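Local structure of effector protein HopAB2 (Pseudomonas syringae pv. tomato, 3TL8) at residues D41-G46 against Q80-N85; E62-Q67 against N85-L90. The protein is a bacterial effector, represented by its BAK1-binding domain, that suppresses plant immunity in susceptible hosts and triggers immunity where tomato Pto recognises it. All blocks are in the same frame, centred on the assembly; numbering follows the deposited sequence.

Contact 1: D41-G46 against Q80-N85; sequences DAALRG and QNVGIN
A43 packs against V82 and I84 in an apolar contact between the C-terminal half of helix 29-49 and the turn that ends helix 73-81. The methyl of A43 points at the turn and meets two branches: V82 CG1 stands 3.5 Å from A43 CB, and I84 CD1 lies 3.7 Å from the same atom. The two methyls of V82 divide the work, for CG2 comes 3.4 Å from the carbonyl oxygen of A43 and reaches G46 CA at 4.1 Å. Without a side chain at G46 the helix surface is low enough there for this branch to settle on it. I84 holds CG1 beside the backbone N (chi1 -63°) and continues extended, which carries CD1 to the A43 methyl; the same side chain also packs on P98 and L102, so it links helix 29-49 with helix 98-109. No hydrogen bond joins the two segments; N81, within 80-85, instead bonds through OD1 to Q50 NE2, outside both. The positive phi of G83 (91°), with two bonds back into the last helical turn, closes helix 73-81, after which I84 turns its side chain to the face of helix 29-49. This is a Schellman motif followed by an inward-facing isoleucine, and G83, I84 and N85 belong to the Pto-kinase interaction motif.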
ATOM      1  N   ASP B  41      16.326 -17.174   8.859  1.00 53.84           N
ATOM      2  CA  ASP B  41      16.576 -18.306   9.746  1.00 61.00           C
ATOM      3  C   ASP B  41      18.019 -18.284  10.286  1.00 59.44           C
ATOM      4  O   ASP B  41      18.250 -18.549  11.469  1.00 46.70           O
ATOM      5  CB  ASP B  41      16.272 -19.643   9.052  1.00 71.25           C
ATOM      6  CG  ASP B  41      16.275 -20.828  10.026  1.00 94.21           C
ATOM      7  OD1 ASP B  41      17.228 -20.963  10.827  1.00 99.14           O
ATOM      8  OD2 ASP B  41      15.314 -21.629   9.998  1.00103.84           O
ATOM      9  N   ALA B  42      18.980 -17.967   9.424  1.00 51.88           N
ATOM     10  CA  ALA B  42      20.357 -17.835   9.867  1.00 61.06           C
ATOM     11  C   ALA B  42      20.431 -16.755  10.949  1.00 66.65           C
ATOM     12  O   ALA B  42      21.177 -16.882  11.923  1.00 75.29           O
ATOM     13  CB  ALA B  42      21.273 -17.500   8.696  1.00 54.44           C
ATOM     14  N   ALA B  43      19.637 -15.706  10.767  1.00 54.46           N
ATOM     15  CA  ALA B  43      19.588 -14.585  11.693  1.00 57.58           C
ATOM     16  C   ALA B  43      18.925 -14.997  12.994  1.00 64.09           C
ATOM     17  O   ALA B  43      19.373 -14.618  14.076  1.00 69.33           O
ATOM     18  CB  ALA B  43      18.832 -13.422  11.065  1.00 55.44           C
ATOM     19  N   LEU B  44      17.855 -15.774  12.883  1.00 60.79           N
ATOM     20  CA  LEU B  44      17.149 -16.275  14.055  1.00 59.82           C
ATOM     21  C   LEU B  44      18.014 -17.263  14.828  1.00 68.65           C
ATOM     22  O   LEU B  44      18.002 -17.280  16.058  1.00 74.60           O
ATOM     23  CB  LEU B  44      15.855 -16.955  13.640  1.00 55.41           C
ATOM     24  CG  LEU B  44      15.067 -17.577  14.781  1.00 57.91           C
ATOM     25  CD1 LEU B  44      14.466 -16.484  15.634  1.00 61.20           C
ATOM     26  CD2 LEU B  44      13.993 -18.494  14.238  1.00 59.92           C
ATOM     27  N   ARG B  45      18.763 -18.089  14.103  1.00 72.48           N
ATOM     28  CA  ARG B  45      19.671 -19.038  14.735  1.00 74.13           C
ATOM     29  C   ARG B  45      20.628 -18.300  15.652  1.00 80.07           C
ATOM     30  O   ARG B  45      20.836 -18.709  16.791  1.00 86.44           O
ATOM     31  CB  ARG B  45      20.462 -19.829  13.696  1.00 73.70           C
ATOM     32  CG  ARG B  45      19.830 -21.153  13.316  1.00 80.25           C
ATOM     33  CD  ARG B  45      20.851 -22.070  12.659  1.00 82.81           C
ATOM     34  NE  ARG B  45      21.441 -21.471  11.466  1.00 75.40           N
ATOM     35  CZ  ARG B  45      20.871 -21.497  10.268  1.00 71.93           C
ATOM     36  NH1 ARG B  45      19.695 -22.086  10.114  1.00 79.71           N
ATOM     37  NH2 ARG B  45      21.469 -20.933   9.228  1.00 67.35           N
ATOM     38  N   GLY B  46      21.197 -17.207  15.150  1.00 80.55           N
ATOM     39  CA  GLY B  46      22.122 -16.394  15.922  1.00 82.17           C
ATOM     40  C   GLY B  46      21.494 -15.791  17.168  1.00 84.85           C
ATOM     41  O   GLY B  46      22.105 -15.791  18.240  1.00 88.25           O
ATOM     42  N   GLN B  80      21.559  -5.655  14.887  1.00 93.91           N
ATOM     43  CA  GLN B  80      22.701  -5.159  14.136  1.00 99.64           C
ATOM     44  C   GLN B  80      23.860  -6.147  14.256  1.00102.97           C
ATOM     45  O   GLN B  80      24.645  -6.346  13.327  1.00104.10           O
ATOM     46  CB  GLN B  80      23.115  -3.804  14.701  1.00104.46           C
ATOM     47  CG  GLN B  80      23.983  -2.983  13.781  1.00111.60           C
ATOM     48  CD  GLN B  80      23.273  -2.637  12.492  1.00115.06           C
ATOM     49  OE1 GLN B  80      23.119  -3.483  11.611  1.00115.02           O
ATOM     50  NE2 GLN B  80      22.828  -1.388  12.376  1.00114.31           N
ATOM     51  N   ASN B  81      23.952  -6.762  15.425  1.00103.46           N
ATOM     52  CA  ASN B  81      24.935  -7.792  15.694  1.00105.04           C
ATOM     53  C   ASN B  81      24.710  -8.979  14.751  1.00102.90           C
ATOM     54  O   ASN B  81      25.649  -9.514  14.159  1.00101.72           O
ATOM     55  CB  ASN B  81      24.827  -8.199  17.170  1.00104.25           C
ATOM     56  CG  ASN B  81      25.491  -9.521  17.472  1.00102.26           C
ATOM     57  OD1 ASN B  81      24.975 -10.580  17.110  1.00104.61           O
ATOM     58  ND2 ASN B  81      26.628  -9.473  18.163  1.00 90.75           N
ATOM     59  N   VAL B  82      23.447  -9.363  14.601  1.00 98.99           N
ATOM     60  CA  VAL B  82      23.055 -10.454  13.712  1.00 93.33           C
ATOM     61  C   VAL B  82      23.007  -9.998  12.243  1.00 85.48           C
ATOM     62  O   VAL B  82      22.693 -10.773  11.334  1.00 80.27           O
ATOM     63  CB  VAL B  82      21.713 -11.087  14.177  1.00 75.04           C
ATOM     64  CG1 VAL B  82      20.677 -11.132  13.050  1.00 61.70           C
ATOM     65  CG2 VAL B  82      21.960 -12.466  14.779  1.00 73.36           C
ATOM     66  N   GLY B  83      23.347  -8.737  12.013  1.00 79.18           N
ATOM     67  CA  GLY B  83      23.404  -8.219  10.661  1.00 78.26           C
ATOM     68  C   GLY B  83      22.106  -7.598  10.186  1.00 73.55           C
ATOM     69  O   GLY B  83      22.084  -6.947   9.138  1.00 65.52           O
ATOM     70  N   ILE B  84      21.030  -7.797  10.946  1.00 75.05           N
ATOM     71  CA  ILE B  84      19.740  -7.196  10.613  1.00 85.18           C
ATOM     72  C   ILE B  84      19.718  -5.728  11.000  1.00 92.37           C
ATOM     73  O   ILE B  84      19.693  -5.390  12.184  1.00 88.96           O
ATOM     74  CB  ILE B  84      18.563  -7.893  11.322  1.00 81.56           C
ATOM     75  CG1 ILE B  84      18.437  -9.343  10.863  1.00 76.93           C
ATOM     76  CG2 ILE B  84      17.265  -7.143  11.048  1.00 72.68           C
ATOM     77  CD1 ILE B  84      17.337 -10.101  11.565  1.00 71.30           C
ATOM     78  N   ASN B  85      19.713  -4.858   9.998  1.00101.07           N
ATOM     79  CA  ASN B  85      19.737  -3.424  10.246  1.00110.50           C
ATOM     80  C   ASN B  85      18.389  -2.862  10.685  1.00108.45           C
ATOM     81  O   ASN B  85      17.429  -2.865   9.913  1.00100.76           O
ATOM     82  CB  ASN B  85      20.221  -2.671   9.001  1.00119.57           C
ATOM     83  CG  ASN B  85      21.562  -3.179   8.485  1.00124.65           C
ATOM     84  OD1 ASN B  85      22.364  -3.743   9.232  1.00121.91           O
ATOM     85  ND2 ASN B  85      21.809  -2.974   7.196  1.00126.16           N
TER

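Contact 2: E62-Q67 against N85-L90; sequences ERHVMQ and NPSIDL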
ATOM      1  N   GLU B  62       6.532  -7.115  16.440  1.00 74.82           N
ATOM      2  CA  GLU B  62       5.130  -6.965  16.099  1.00 78.74           C
ATOM      3  C   GLU B  62       4.738  -5.495  16.193  1.00 75.30           C
ATOM      4  O   GLU B  62       4.141  -4.938  15.276  1.00 77.26           O
ATOM      5  CB  GLU B  62       4.250  -7.808  17.021  1.00 89.04           C
ATOM      6  CG  GLU B  62       2.774  -7.747  16.661  1.00105.74           C
ATOM      7  CD  GLU B  62       1.884  -8.449  17.672  1.00122.07           C
ATOM      8  OE1 GLU B  62       2.398  -8.874  18.733  1.00128.62           O
ATOM      9  OE2 GLU B  62       0.669  -8.570  17.401  1.00123.48           O
ATOM     10  N   ARG B  63       5.086  -4.866  17.304  1.00 71.34           N
ATOM     11  CA  ARG B  63       4.731  -3.476  17.512  1.00 75.81           C
ATOM     12  C   ARG B  63       5.453  -2.542  16.554  1.00 80.49           C
ATOM     13  O   ARG B  63       4.967  -1.449  16.268  1.00 86.47           O
ATOM     14  CB  ARG B  63       4.984  -3.079  18.960  1.00 88.09           C
ATOM     15  CG  ARG B  63       4.072  -3.811  19.917  1.00103.93           C
ATOM     16  CD  ARG B  63       4.273  -3.371  21.352  1.00117.36           C
ATOM     17  NE  ARG B  63       3.220  -3.905  22.209  1.00124.12           N
ATOM     18  CZ  ARG B  63       3.213  -3.811  23.533  1.00131.29           C
ATOM     19  NH1 ARG B  63       4.211  -3.204  24.161  1.00132.51           N
ATOM     20  NH2 ARG B  63       2.208  -4.329  24.228  1.00133.71           N
ATOM     21  N   HIS B  64       6.606  -2.968  16.048  1.00 76.03           N
ATOM     22  CA  HIS B  64       7.345  -2.143  15.098  1.00 70.77           C
ATOM     23  C   HIS B  64       6.729  -2.217  13.706  1.00 70.87           C
ATOM     24  O   HIS B  64       6.531  -1.198  13.045  1.00 69.35           O
ATOM     25  CB  HIS B  64       8.823  -2.543  15.037  1.00 67.68           C
ATOM     26  CG  HIS B  64       9.635  -1.696  14.104  1.00 68.58           C
ATOM     27  ND1 HIS B  64       9.880  -0.359  14.335  1.00 67.53           N
ATOM     28  CD2 HIS B  64      10.244  -1.991  12.930  1.00 65.37           C
ATOM     29  CE1 HIS B  64      10.609   0.131  13.347  1.00 65.39           C
ATOM     30  NE2 HIS B  64      10.844  -0.838  12.482  1.00 62.05           N
ATOM     31  N   VAL B  65       6.427  -3.436  13.275  1.00 68.81           N
ATOM     32  CA  VAL B  65       5.933  -3.684  11.930  1.00 69.18           C
ATOM     33  C   VAL B  65       4.494  -3.211  11.703  1.00 78.21           C
ATOM     34  O   VAL B  65       4.151  -2.770  10.607  1.00 86.16           O
ATOM     35  CB  VAL B  65       6.063  -5.171  11.561  1.00 75.04           C
ATOM     36  CG1 VAL B  65       5.255  -5.470  10.338  1.00 86.36           C
ATOM     37  CG2 VAL B  65       7.525  -5.537  11.332  1.00 77.93           C
ATOM     38  N   MET B  66       3.652  -3.300  12.726  1.00 81.40           N
ATOM     39  CA  MET B  66       2.286  -2.788  12.622  1.00 83.87           C
ATOM     40  C   MET B  66       2.254  -1.287  12.882  1.00 87.51           C
ATOM     41  O   MET B  66       2.012  -0.489  11.973  1.00 89.11           O
ATOM     42  CB  MET B  66       1.357  -3.490  13.619  1.00 80.02           C
ATOM     43  CG  MET B  66       1.165  -4.978  13.379  1.00 79.49           C
ATOM     44  SD  MET B  66       0.413  -5.814  14.793  1.00149.97           S
ATOM     45  CE  MET B  66       0.278  -7.493  14.170  1.00100.62           C
ATOM     46  N   GLN B  67       2.519  -0.927  14.136  1.00 86.27           N
ATOM     47  CA  GLN B  67       2.370   0.434  14.644  1.00 90.95           C
ATOM     48  C   GLN B  67       3.559   1.353  14.329  1.00100.34           C
ATOM     49  O   GLN B  67       3.575   2.514  14.742  1.00101.80           O
ATOM     50  CB  GLN B  67       2.157   0.373  16.161  1.00 94.25           C
ATOM     51  CG  GLN B  67       1.597   1.637  16.792  1.00101.84           C
ATOM     52  CD  GLN B  67       0.082   1.605  16.933  1.00104.03           C
ATOM     53  OE1 GLN B  67      -0.610   0.890  16.205  1.00 98.47           O
ATOM     54  NE2 GLN B  67      -0.439   2.377  17.881  1.00105.64           N
ATOM     55  N   ASN B  85      19.713  -4.858   9.998  1.00101.07           N
ATOM     56  CA  ASN B  85      19.737  -3.424  10.246  1.00110.50           C
ATOM     57  C   ASN B  85      18.389  -2.862  10.685  1.00108.45           C
ATOM     58  O   ASN B  85      17.429  -2.865   9.913  1.00100.76           O
ATOM     59  CB  ASN B  85      20.221  -2.671   9.001  1.00119.57           C
ATOM     60  CG  ASN B  85      21.562  -3.179   8.485  1.00124.65           C
ATOM     61  OD1 ASN B  85      22.364  -3.743   9.232  1.00121.91           O
ATOM     62  ND2 ASN B  85      21.809  -2.974   7.196  1.00126.16           N
ATOM     63  N   PRO B  86      18.302  -2.394  11.938  1.00112.43           N
ATOM     64  CA  PRO B  86      17.194  -1.488  12.229  1.00116.19           C
ATOM     65  C   PRO B  86      17.433  -0.250  11.381  1.00120.85           C
ATOM     66  O   PRO B  86      18.601   0.108  11.206  1.00120.36           O
ATOM     67  CB  PRO B  86      17.402  -1.156  13.707  1.00113.34           C
ATOM     68  CG  PRO B  86      18.121  -2.324  14.255  1.00112.93           C
ATOM     69  CD  PRO B  86      19.035  -2.778  13.154  1.00114.63           C
ATOM     70  N   SER B  87      16.388   0.373  10.841  1.00119.20           N
ATOM     71  CA  SER B  87      15.013  -0.091  10.994  1.00114.87           C
ATOM     72  C   SER B  87      14.174   0.353   9.807  1.00112.28           C
ATOM     73  O   SER B  87      14.597   1.201   9.022  1.00113.67           O
ATOM     74  CB  SER B  87      14.401   0.441  12.290  1.00114.60           C
ATOM     75  OG  SER B  87      14.623  -0.463  13.357  1.00114.11           O
ATOM     76  N   ILE B  88      12.986  -0.226   9.675  1.00110.03           N
ATOM     77  CA  ILE B  88      12.090   0.125   8.581  1.00109.57           C
ATOM     78  C   ILE B  88      11.686   1.587   8.697  1.00109.23           C
ATOM     79  O   ILE B  88      10.571   1.903   9.113  1.00105.42           O
ATOM     80  CB  ILE B  88      10.820  -0.751   8.584  1.00107.13           C
ATOM     81  CG1 ILE B  88      11.173  -2.213   8.871  1.00105.77           C
ATOM     82  CG2 ILE B  88      10.083  -0.619   7.262  1.00107.71           C
ATOM     83  CD1 ILE B  88       9.967  -3.123   8.989  1.00104.83           C
ATOM     84  N   ASP B  89      12.602   2.479   8.334  1.00113.37           N
ATOM     85  CA  ASP B  89      12.368   3.908   8.475  1.00119.45           C
ATOM     86  C   ASP B  89      11.405   4.430   7.419  1.00123.37           C
ATOM     87  O   ASP B  89      10.570   5.291   7.693  1.00126.44           O
ATOM     88  CB  ASP B  89      13.686   4.677   8.394  1.00119.83           C
ATOM     89  CG  ASP B  89      13.514   6.151   8.696  1.00120.11           C
ATOM     90  OD1 ASP B  89      12.721   6.481   9.605  1.00118.78           O
ATOM     91  OD2 ASP B  89      14.164   6.980   8.021  1.00120.24           O
ATOM     92  N   LEU B  90      11.524   3.900   6.210  1.00124.04           N
ATOM     93  CA  LEU B  90      10.741   4.383   5.083  1.00125.75           C
ATOM     94  C   LEU B  90       9.244   4.089   5.205  1.00121.17           C
ATOM     95  O   LEU B  90       8.838   3.081   5.797  1.00114.62           O
ATOM     96  CB  LEU B  90      11.289   3.787   3.786  1.00131.14           C
ATOM     97  CG  LEU B  90      11.380   2.260   3.741  1.00134.50           C
ATOM     98  CD1 LEU B  90      10.019   1.647   3.443  1.00133.29           C
ATOM     99  CD2 LEU B  90      12.406   1.809   2.711  1.00135.90           C
TER
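The loop between helix 73-81 and helix 98-109 is anchored here on the last turn of helix 54-65, where H64 meets S87 and I88, and V65 adds an apolar contact. H64 has CG anti to its backbone N (chi1 -178°), which sends the imidazole out from the helix to the loop. Its far edge does the touching: the backbone N of I88 lies near the ring plane, 3.6 Å from H64 NE2, while S87 CB approaches the ring obliquely at 3.8 Å from NE2. The side chain of I88 crosses that of H64 obliquely, its CG1 3.9 Å from H64 NE2 and its CD1 4.1 Å from H64 CD2, and the same CD1 methyl lies 4.2 Å from V65 CG2, bridging the two helix residues. The rotation of the ring is fixed from its other nitrogen, since H64 ND1 is hydrogen-bonded to L69 O just beyond the helix. The loop is sharply shaped: the peptide bond between P86 and S87 is cis, and I88 is the centre of an inverse gamma turn. L99 of helix 98-109 packs on both H64 and I88; V65 and I88 each pack on an apolar side chain of the other protein in the assembly, and Q67 hydrogen-bonds to the same chain. Across the contact the grip is therefore van der Waals packing without a hydrogen bond, and the polar hold on the imidazole comes from L69, leaving I88 shared between the domain interior and the interface with the bound protein.

The two contacts are consecutive anchors of one stretch of chain: N85 belongs to both, and P86 packs on Q80. Contact 1 ties the start of this connection to helix 29-49, and contact 2 ties its continuation to helix 54-65, with centres about 16 Å apart on opposite sides of the chain's centre. Helix 98-109 backs both, through L102 behind I84 and L99 behind I88. The Pto-kinase interaction motif, G83 to P86, spans the two. They differ in surroundings: the segments of contact 1 touch no other protein chain of the assembly, whereas contact 2 lies at the interface with the partner protein.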